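Foldase protein PrsA (Streptococcus pneumoniae, PDB 5TVL) is thought to assist the folding of exported proteins after translocation, as a membrane-anchored peptidyl-prolyl cis-trans isomerase of the parvulin type. Local coordinates at residues K42-E47 and G250-A255; L94-V99 and Q237-S242; V99-L104 and K229-I234. All coordinates share one frame; numbering follows the deposited sequence.

How the interactions relate
Interaction 1 closes the widest loop, running from 42-47 on helix 25-44 to 250-255 on helix 242-255. Interaction 2 (94-99 with 237-242) nests inside it, and interaction 3 (99-104 with 229-234) nests inside interaction 2. All three loops contain the four-stranded sheet with strands 120-127 and 207-216, and the contacts join helices 25-44 and 79-102 to helices 227-239 and 242-255. Interactions 2 and 3 share V99 and follow helix 79-102 against helix 227-239; their centres are about 9 Å apart. Interaction 1 meets interaction 2 through the E47-K98 salt bridge and through Y44 packed on A95 and L94.

Interaction 1. Residues K42-E47 and G250-A255; sequences KQYGSE and GKELQA
Where helices 25-44, 79-102 and 242-255 come together, Y44 and Q43 on helix 25-44 meet E252 of helix 242-255. The contact turns on one hydrogen bond: Y44 OH donates to E252 OE1 at 2.6 Å. The hydroxyl reaches this oxygen on its syn side, 31° out of the carboxylate plane. Tyrosine ring and carboxylate are steeply inclined to one another, with planes 78° apart, and E252 OE1 sits at the ring edge, 3.3 Å from Y44 CE2. The two side chains come from opposite directions. E252 gets there with CG anti to its backbone N and a bend at chi2 that brings the carboxylate across to the tyrosine. Its other oxygen, OE2, comes against the bent side chain of Q43 at a slant, 3.5 Å from Q43 CG; amide and carboxylate planes are only 24° apart here. Q43 thus touches the glutamate mainly through its aliphatic part, while Y44 takes up the polar bond. Q43 CA and E252 CA are 8.7 Å apart, and the glutamate side chain bridges this separation. Behind it, E252 also rests on V39 and F40 of helix 25-44, and the Y44 ring packs against L91, L94 and A95 of helix 79-102. Three helices therefore meet around this tyrosine.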
loop_
_atom_site.group_PDB
_atom_site.type_symbol
_atom_site.label_atom_id
_atom_site.label_comp_id
_atom_site.label_asym_id
_atom_site.label_seq_id
_atom_site.Cartn_x
_atom_site.Cartn_y
_atom_site.Cartn_z
ATOM N N LYS A 42 28.081 -4.569 8.089
ATOM C CA LYS A 42 28.938 -5.741 8.315
ATOM C C LYS A 42 28.504 -6.930 7.452
ATOM O O LYS A 42 29.340 -7.595 6.844
ATOM C CB LYS A 42 28.931 -6.140 9.801
ATOM C CG LYS A 42 30.041 -7.096 10.224
ATOM C CD LYS A 42 31.384 -6.387 10.349
ATOM C CE LYS A 42 32.537 -7.366 10.541
ATOM N NZ LYS A 42 32.510 -8.033 11.872
ATOM N N GLN A 43 27.196 -7.176 7.390
ATOM C CA GLN A 43 26.648 -8.313 6.641
ATOM C C GLN A 43 26.636 -8.087 5.135
ATOM O O GLN A 43 27.264 -8.839 4.393
ATOM C CB GLN A 43 25.230 -8.640 7.122
ATOM C CG GLN A 43 25.175 -9.187 8.539
ATOM C CD GLN A 43 25.812 -10.561 8.680
ATOM O OE1 GLN A 43 25.952 -11.305 7.703
ATOM N NE2 GLN A 43 26.205 -10.907 9.902
ATOM N N TYR A 44 25.932 -7.047 4.695
ATOM C CA TYR A 44 25.618 -6.852 3.276
ATOM C C TYR A 44 26.363 -5.697 2.587
ATOM O O TYR A 44 26.149 -5.461 1.399
ATOM C CB TYR A 44 24.110 -6.637 3.126
ATOM C CG TYR A 44 23.262 -7.710 3.778
ATOM C CD1 TYR A 44 22.982 -8.903 3.115
ATOM C CD2 TYR A 44 22.733 -7.530 5.059
ATOM C CE1 TYR A 44 22.204 -9.889 3.708
ATOM C CE2 TYR A 44 21.954 -8.510 5.661
ATOM C CZ TYR A 44 21.692 -9.689 4.982
ATOM O OH TYR A 44 20.918 -10.672 5.558
ATOM N N GLY A 45 27.235 -4.996 3.312
ATOM C CA GLY A 45 27.887 -3.778 2.806
ATOM C C GLY A 45 28.687 -3.942 1.526
ATOM O O GLY A 45 28.585 -3.117 0.610
ATOM N N SER A 46 29.481 -5.013 1.471
ATOM C CA SER A 46 30.299 -5.358 0.292
ATOM C C SER A 46 29.509 -5.529 -1.014
ATOM O O SER A 46 30.033 -5.236 -2.095
ATOM C CB SER A 46 31.094 -6.639 0.565
ATOM O OG SER A 46 30.265 -7.646 1.121
ATOM N N GLU A 47 28.264 -5.995 -0.911
ATOM C CA GLU A 47 27.408 -6.212 -2.089
ATOM C C GLU A 47 26.940 -4.925 -2.764
ATOM O O GLU A 47 26.637 -4.934 -3.961
ATOM C CB GLU A 47 26.176 -7.042 -1.722
ATOM C CG GLU A 47 26.502 -8.424 -1.189
ATOM C CD GLU A 47 25.274 -9.287 -1.022
ATOM O OE1 GLU A 47 25.027 -9.738 0.116
ATOM O OE2 GLU A 47 24.558 -9.511 -2.023
ATOM N N GLY A 250 14.948 -7.298 12.876
ATOM C CA GLY A 250 14.972 -7.989 14.168
ATOM C C GLY A 250 15.782 -9.276 14.175
ATOM O O GLY A 250 16.501 -9.549 15.136
ATOM N N LYS A 251 15.663 -10.061 13.103
ATOM C CA LYS A 251 16.467 -11.275 12.926
ATOM C C LYS A 251 17.947 -10.939 12.808
ATOM O O LYS A 251 18.780 -11.545 13.479
ATOM C CB LYS A 251 16.020 -12.069 11.689
ATOM C CG LYS A 251 14.700 -12.804 11.864
ATOM C CD LYS A 251 14.855 -14.111 12.627
ATOM C CE LYS A 251 13.522 -14.833 12.751
ATOM N NZ LYS A 251 13.656 -16.169 13.394
ATOM N N GLU A 252 18.261 -9.962 11.962
ATOM C CA GLU A 252 19.649 -9.552 11.732
ATOM C C GLU A 252 20.297 -8.947 12.989
ATOM O O GLU A 252 21.471 -9.210 13.268
ATOM C CB GLU A 252 19.742 -8.577 10.545
ATOM C CG GLU A 252 21.090 -8.588 9.844
ATOM C CD GLU A 252 21.402 -9.931 9.205
ATOM O OE1 GLU A 252 20.796 -10.258 8.164
ATOM O OE2 GLU A 252 22.246 -10.668 9.759
ATOM N N LEU A 253 19.532 -8.155 13.742
ATOM C CA LEU A 253 20.001 -7.607 15.023
ATOM C C LEU A 253 20.210 -8.703 16.077
ATOM O O LEU A 253 21.179 -8.651 16.832
ATOM C CB LEU A 253 19.036 -6.533 15.542
ATOM C CG LEU A 253 18.962 -5.243 14.713
ATOM C CD1 LEU A 253 17.682 -4.478 15.007
ATOM C CD2 LEU A 253 20.166 -4.351 14.952
ATOM N N GLN A 254 19.307 -9.683 16.120
ATOM C CA GLN A 254 19.468 -10.875 16.981
ATOM C C GLN A 254 20.723 -11.689 16.647
ATOM O O GLN A 254 21.353 -12.249 17.548
ATOM C CB GLN A 254 18.240 -11.796 16.895
ATOM C CG GLN A 254 17.037 -11.336 17.709
ATOM C CD GLN A 254 15.747 -12.034 17.303
ATOM O OE1 GLN A 254 15.761 -13.166 16.814
ATOM N NE2 GLN A 254 14.622 -11.359 17.508
ATOM N N ALA A 255 21.062 -11.759 15.359
ATOM C CA ALA A 255 22.263 -12.462 14.885
ATOM C C ALA A 255 23.565 -11.762 15.289
ATOM O O ALA A 255 24.589 -12.420 15.484
ATOM C CB ALA A 255 22.212 -12.635 13.373
#

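Interaction 2. Residues L94-V99 and Q237-S242; sequences LAVKKV and QKQNDS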
loop_
_atom_site.group_PDB
_atom_site.type_symbol
_atom_site.label_atom_id
_atom_site.label_comp_id
_atom_site.label_asym_id
_atom_site.label_seq_id
_atom_site.Cartn_x
_atom_site.Cartn_y
_atom_site.Cartn_z
ATOM N N LEU A 94 17.788 -4.868 0.261
ATOM C CA LEU A 94 18.623 -5.932 -0.319
ATOM C C LEU A 94 18.514 -7.225 0.495
ATOM O O LEU A 94 18.288 -8.294 -0.071
ATOM C CB LEU A 94 20.083 -5.463 -0.414
ATOM C CG LEU A 94 21.188 -6.319 -1.051
ATOM C CD1 LEU A 94 22.322 -5.416 -1.530
ATOM C CD2 LEU A 94 21.733 -7.387 -0.105
ATOM N N ALA A 95 18.661 -7.119 1.813
ATOM C CA ALA A 95 18.513 -8.266 2.718
ATOM C C ALA A 95 17.095 -8.861 2.714
ATOM O O ALA A 95 16.933 -10.081 2.788
ATOM C CB ALA A 95 18.907 -7.877 4.134
ATOM N N VAL A 96 16.083 -7.997 2.633
ATOM C CA VAL A 96 14.670 -8.421 2.604
ATOM C C VAL A 96 14.322 -9.176 1.307
ATOM O O VAL A 96 13.502 -10.102 1.330
ATOM C CB VAL A 96 13.715 -7.212 2.836
ATOM C CG1 VAL A 96 12.255 -7.572 2.581
ATOM C CG2 VAL A 96 13.871 -6.674 4.258
ATOM N N LYS A 97 14.945 -8.791 0.194
ATOM C CA LYS A 97 14.767 -9.502 -1.081
ATOM C C LYS A 97 15.318 -10.933 -1.033
ATOM O O LYS A 97 14.711 -11.834 -1.602
ATOM C CB LYS A 97 15.417 -8.723 -2.232
ATOM C CG LYS A 97 15.043 -9.194 -3.634
ATOM C CD LYS A 97 15.818 -8.411 -4.687
ATOM C CE LYS A 97 15.585 -8.925 -6.099
ATOM N NZ LYS A 97 14.310 -8.437 -6.686
ATOM N N LYS A 98 16.452 -11.139 -0.359
ATOM C CA LYS A 98 17.059 -12.480 -0.229
ATOM C C LYS A 98 16.193 -13.460 0.558
ATOM O O LYS A 98 16.014 -14.607 0.134
ATOM C CB LYS A 98 18.432 -12.414 0.452
ATOM C CG LYS A 98 19.532 -11.814 -0.397
ATOM C CD LYS A 98 20.893 -12.126 0.198
ATOM C CE LYS A 98 22.014 -11.459 -0.580
ATOM N NZ LYS A 98 23.352 -11.759 0.004
ATOM N N VAL A 99 15.684 -13.015 1.707
ATOM C CA VAL A 99 14.875 -13.875 2.579
ATOM C C VAL A 99 13.507 -14.148 1.938
ATOM O O VAL A 99 12.979 -15.258 2.052
ATOM C CB VAL A 99 14.733 -13.293 4.011
ATOM C CG1 VAL A 99 13.837 -14.174 4.879
ATOM C CG2 VAL A 99 16.103 -13.148 4.665
ATOM N N GLN A 237 5.737 -7.323 -2.945
ATOM C CA GLN A 237 4.737 -7.353 -1.868
ATOM C C GLN A 237 5.431 -7.412 -0.510
ATOM O O GLN A 237 5.159 -6.588 0.361
ATOM C CB GLN A 237 3.807 -8.560 -2.028
ATOM C CG GLN A 237 2.668 -8.654 -1.016
ATOM C CD GLN A 237 2.059 -10.046 -0.965
ATOM O OE1 GLN A 237 1.983 -10.663 0.099
ATOM N NE2 GLN A 237 1.640 -10.556 -2.121
ATOM N N LYS A 238 6.331 -8.383 -0.350
ATOM C CA LYS A 238 7.115 -8.550 0.884
ATOM C C LYS A 238 8.043 -7.360 1.157
ATOM O O LYS A 238 8.312 -7.038 2.317
ATOM C CB LYS A 238 7.947 -9.836 0.828
ATOM C CG LYS A 238 7.136 -11.124 0.811
ATOM C CD LYS A 238 6.541 -11.437 2.175
ATOM C CE LYS A 238 5.921 -12.825 2.211
ATOM N NZ LYS A 238 6.943 -13.906 2.305
ATOM N N GLN A 239 8.521 -6.723 0.088
ATOM C CA GLN A 239 9.358 -5.516 0.176
ATOM C C GLN A 239 8.604 -4.330 0.796
ATOM O O GLN A 239 9.189 -3.553 1.555
ATOM C CB GLN A 239 9.876 -5.126 -1.219
ATOM C CG GLN A 239 11.112 -4.232 -1.226
ATOM C CD GLN A 239 12.410 -5.021 -1.208
ATOM O OE1 GLN A 239 12.930 -5.353 -0.143
ATOM N NE2 GLN A 239 12.943 -5.322 -2.392
ATOM N N ASN A 240 7.315 -4.205 0.468
ATOM C CA ASN A 240 6.448 -3.132 0.987
ATOM C C ASN A 240 5.664 -3.501 2.263
ATOM O O ASN A 240 4.881 -2.688 2.757
ATOM C CB ASN A 240 5.479 -2.670 -0.111
ATOM C CG ASN A 240 6.200 -2.075 -1.314
ATOM O OD1 ASN A 240 7.018 -1.166 -1.167
ATOM N ND2 ASN A 240 5.903 -2.580 -2.508
ATOM N N ASP A 241 5.870 -4.711 2.790
ATOM C CA ASP A 241 5.283 -5.122 4.073
ATOM C C ASP A 241 6.189 -4.692 5.221
ATOM O O ASP A 241 7.285 -5.232 5.385
ATOM C CB ASP A 241 5.062 -6.638 4.125
ATOM C CG ASP A 241 3.808 -7.079 3.390
ATOM O OD1 ASP A 241 3.275 -6.317 2.551
ATOM O OD2 ASP A 241 3.341 -8.202 3.665
ATOM N N SER A 242 5.725 -3.717 6.004
ATOM C CA SER A 242 6.494 -3.173 7.124
ATOM C C SER A 242 6.765 -4.204 8.213
ATOM O O SER A 242 7.830 -4.187 8.822
ATOM C CB SER A 242 5.779 -1.968 7.729
ATOM O OG SER A 242 6.502 -1.450 8.832
#
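V96 of helix 79-102 faces the last turn of helix 227-239 and touches K238 and Q239 there. Its first torsion places CG1 anti to the backbone N (chi1 170°), which sends that methyl out toward the neighbouring backbone: V96 CG1 lies 4.0 Å from K238 O. The same methyl meets the end of the Q239 side chain, with V96 CG1 at 4.6 Å from Q239 CD. Q239 starts from a bond that does not aim straight at the valine. Its CG stands anti to the backbone N, and the chain then bends at chi2 (89°), carrying the amide back over to helix 79-102, where it passes obliquely over V96. K97 borders the same amide with its CB before its long side chain leads away. K238 is nearer with its base than with its ammonium; K238 CB stands 5.2 Å from V96 CG1, and the lysine makes a cation-pi contact with F244 and packs on A100. V96 CA and Q239 CA are 6.5 Å apart, and the segments meet by van der Waals contact of side chains and one carbonyl. F244, V245 and I248 of helix 242-255 cover V96. D241 OD2 accepts the N-H of T243 of the third subunit, and D241 OD1 more weakly that of its S242. The arrangement is a corner between consecutive helices: the chain bends sharply at N240 and D241 between helix 227-239 and helix 242-255, and V96 of helix 79-102 packs against both.

Interaction 3. Residues V99-L104 and K229-I234; sequences VAEAEL and KLKTVI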
loop_
_atom_site.group_PDB
_atom_site.type_symbol
_atom_site.label_atom_id
_atom_site.label_comp_id
_atom_site.label_asym_id
_atom_site.label_seq_id
_atom_site.Cartn_x
_atom_site.Cartn_y
_atom_site.Cartn_z
ATOM N N VAL A 99 15.684 -13.015 1.707
ATOM C CA VAL A 99 14.875 -13.875 2.579
ATOM C C VAL A 99 13.507 -14.148 1.938
ATOM O O VAL A 99 12.979 -15.258 2.052
ATOM C CB VAL A 99 14.733 -13.293 4.011
ATOM C CG1 VAL A 99 13.837 -14.174 4.879
ATOM C CG2 VAL A 99 16.103 -13.148 4.665
ATOM N N ALA A 100 12.948 -13.145 1.257
ATOM C CA ALA A 100 11.705 -13.317 0.496
ATOM C C ALA A 100 11.876 -14.340 -0.629
ATOM O O ALA A 100 11.013 -15.191 -0.819
ATOM C CB ALA A 100 11.236 -11.983 -0.068
ATOM N N GLU A 101 12.986 -14.242 -1.363
ATOM C CA GLU A 101 13.370 -15.243 -2.372
ATOM C C GLU A 101 13.569 -16.637 -1.762
ATOM O O GLU A 101 13.120 -17.633 -2.330
ATOM C CB GLU A 101 14.652 -14.824 -3.109
ATOM C CG GLU A 101 14.437 -13.792 -4.205
ATOM C CD GLU A 101 15.722 -13.420 -4.928
ATOM O OE1 GLU A 101 16.709 -13.046 -4.256
ATOM O OE2 GLU A 101 15.741 -13.492 -6.175
ATOM N N ALA A 102 14.246 -16.690 -0.614
ATOM C CA ALA A 102 14.501 -17.948 0.105
ATOM C C ALA A 102 13.239 -18.600 0.682
ATOM O O ALA A 102 13.192 -19.821 0.823
ATOM C CB ALA A 102 15.518 -17.720 1.215
ATOM N N GLU A 103 12.235 -17.790 1.022
ATOM C CA GLU A 103 10.964 -18.281 1.583
ATOM C C GLU A 103 9.856 -18.526 0.539
ATOM O O GLU A 103 8.749 -18.928 0.910
ATOM C CB GLU A 103 10.465 -17.323 2.679
ATOM C CG GLU A 103 11.307 -17.370 3.951
ATOM C CD GLU A 103 10.889 -16.359 5.009
ATOM O OE1 GLU A 103 9.874 -15.651 4.818
ATOM O OE2 GLU A 103 11.583 -16.275 6.045
ATOM N N LEU A 104 10.142 -18.298 -0.747
ATOM C CA LEU A 104 9.187 -18.616 -1.819
ATOM C C LEU A 104 8.846 -20.105 -1.798
ATOM O O LEU A 104 9.737 -20.950 -1.916
ATOM C CB LEU A 104 9.740 -18.260 -3.206
ATOM C CG LEU A 104 9.803 -16.794 -3.635
ATOM C CD1 LEU A 104 10.569 -16.679 -4.943
ATOM C CD2 LEU A 104 8.416 -16.186 -3.772
ATOM N N LYS A 229 7.663 -12.823 -13.856
ATOM C CA LYS A 229 6.657 -11.811 -13.508
ATOM C C LYS A 229 5.940 -12.148 -12.194
ATOM O O LYS A 229 5.613 -11.246 -11.419
ATOM C CB LYS A 229 5.640 -11.626 -14.636
ATOM C CG LYS A 229 6.207 -10.939 -15.870
ATOM C CD LYS A 229 5.108 -10.633 -16.880
ATOM C CE LYS A 229 5.565 -9.671 -17.970
ATOM N NZ LYS A 229 6.480 -10.306 -18.956
ATOM N N LEU A 230 5.710 -13.439 -11.948
ATOM C CA LEU A 230 5.126 -13.898 -10.682
ATOM C C LEU A 230 6.109 -13.782 -9.516
ATOM O O LEU A 230 5.704 -13.510 -8.388
ATOM C CB LEU A 230 4.634 -15.343 -10.801
ATOM C CG LEU A 230 3.524 -15.587 -11.825
ATOM C CD1 LEU A 230 3.268 -17.081 -11.973
ATOM C CD2 LEU A 230 2.247 -14.849 -11.447
ATOM N N LYS A 231 7.393 -14.005 -9.792
ATOM C CA LYS A 231 8.452 -13.833 -8.795
ATOM C C LYS A 231 8.544 -12.379 -8.314
ATOM O O LYS A 231 8.646 -12.143 -7.112
ATOM C CB LYS A 231 9.801 -14.306 -9.357
ATOM C CG LYS A 231 10.963 -14.291 -8.373
ATOM C CD LYS A 231 12.130 -15.114 -8.902
ATOM C CE LYS A 231 13.411 -14.892 -8.114
ATOM N NZ LYS A 231 14.191 -13.739 -8.641
ATOM N N THR A 232 8.487 -11.420 -9.241
ATOM C CA THR A 232 8.620 -9.993 -8.895
ATOM C C THR A 232 7.451 -9.455 -8.061
ATOM O O THR A 232 7.671 -8.660 -7.143
ATOM C CB THR A 232 8.786 -9.091 -10.140
ATOM O OG1 THR A 232 7.706 -9.316 -11.053
ATOM C CG2 THR A 232 10.114 -9.363 -10.837
ATOM N N VAL A 233 6.228 -9.880 -8.380
ATOM C CA VAL A 233 5.033 -9.412 -7.647
ATOM C C VAL A 233 4.957 -9.959 -6.217
ATOM O O VAL A 233 4.476 -9.265 -5.319
ATOM C CB VAL A 233 3.696 -9.687 -8.393
ATOM C CG1 VAL A 233 3.686 -8.988 -9.749
ATOM C CG2 VAL A 233 3.394 -11.177 -8.539
ATOM N N ILE A 234 5.427 -11.190 -6.014
ATOM C CA ILE A 234 5.523 -11.777 -4.667
ATOM C C ILE A 234 6.629 -11.091 -3.847
ATOM O O ILE A 234 6.456 -10.869 -2.642
ATOM C CB ILE A 234 5.748 -13.312 -4.719
ATOM C CG1 ILE A 234 4.535 -14.001 -5.355
ATOM C CG2 ILE A 234 5.990 -13.890 -3.321
ATOM C CD1 ILE A 234 4.793 -15.418 -5.820
#
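E101 and K231 supply the ionic part of the contact, a salt bridge between helix 79-102 and helix 227-239. K231 NZ donates to E101 OE2 at 2.9 Å, and E101 OE2 receives it on its anti lone pair, the one turned away from the other carboxylate oxygen. The two side chains cross obliquely. E101 reaches out extended beyond CG. K231 is nearly straight as far as CE and then bends at chi4 (-88°), which swings the ammonium onto the acid and leaves K231 CE at 3.3 Å from E101 OE2. The apolar part belongs to L104, just beyond the end of helix 79-102. One of its methyls, CD2, lies against I234, 3.4 Å from I234 CG2. The other methyl turns to the lysine: L104 CD1 is 4.2 Å from K231 CG, and these side chains cross at about a right angle. Within helix 227-239 a local polar bond is added, T232 OG1 donating to K229 O at 2.9 Å from above the carbonyl plane. Helix 106-115 flanks the apolar side, where Y109 touches both L104 and K231 and A112 meets I234. K231 therefore does two jobs: its CG touches the leucine while its charged end is paired with E101. The carboxylate, held through one oxygen, would be expected to favour the charged state of the lysine, and leucine and isoleucine complete the junction without polar bonds of their own.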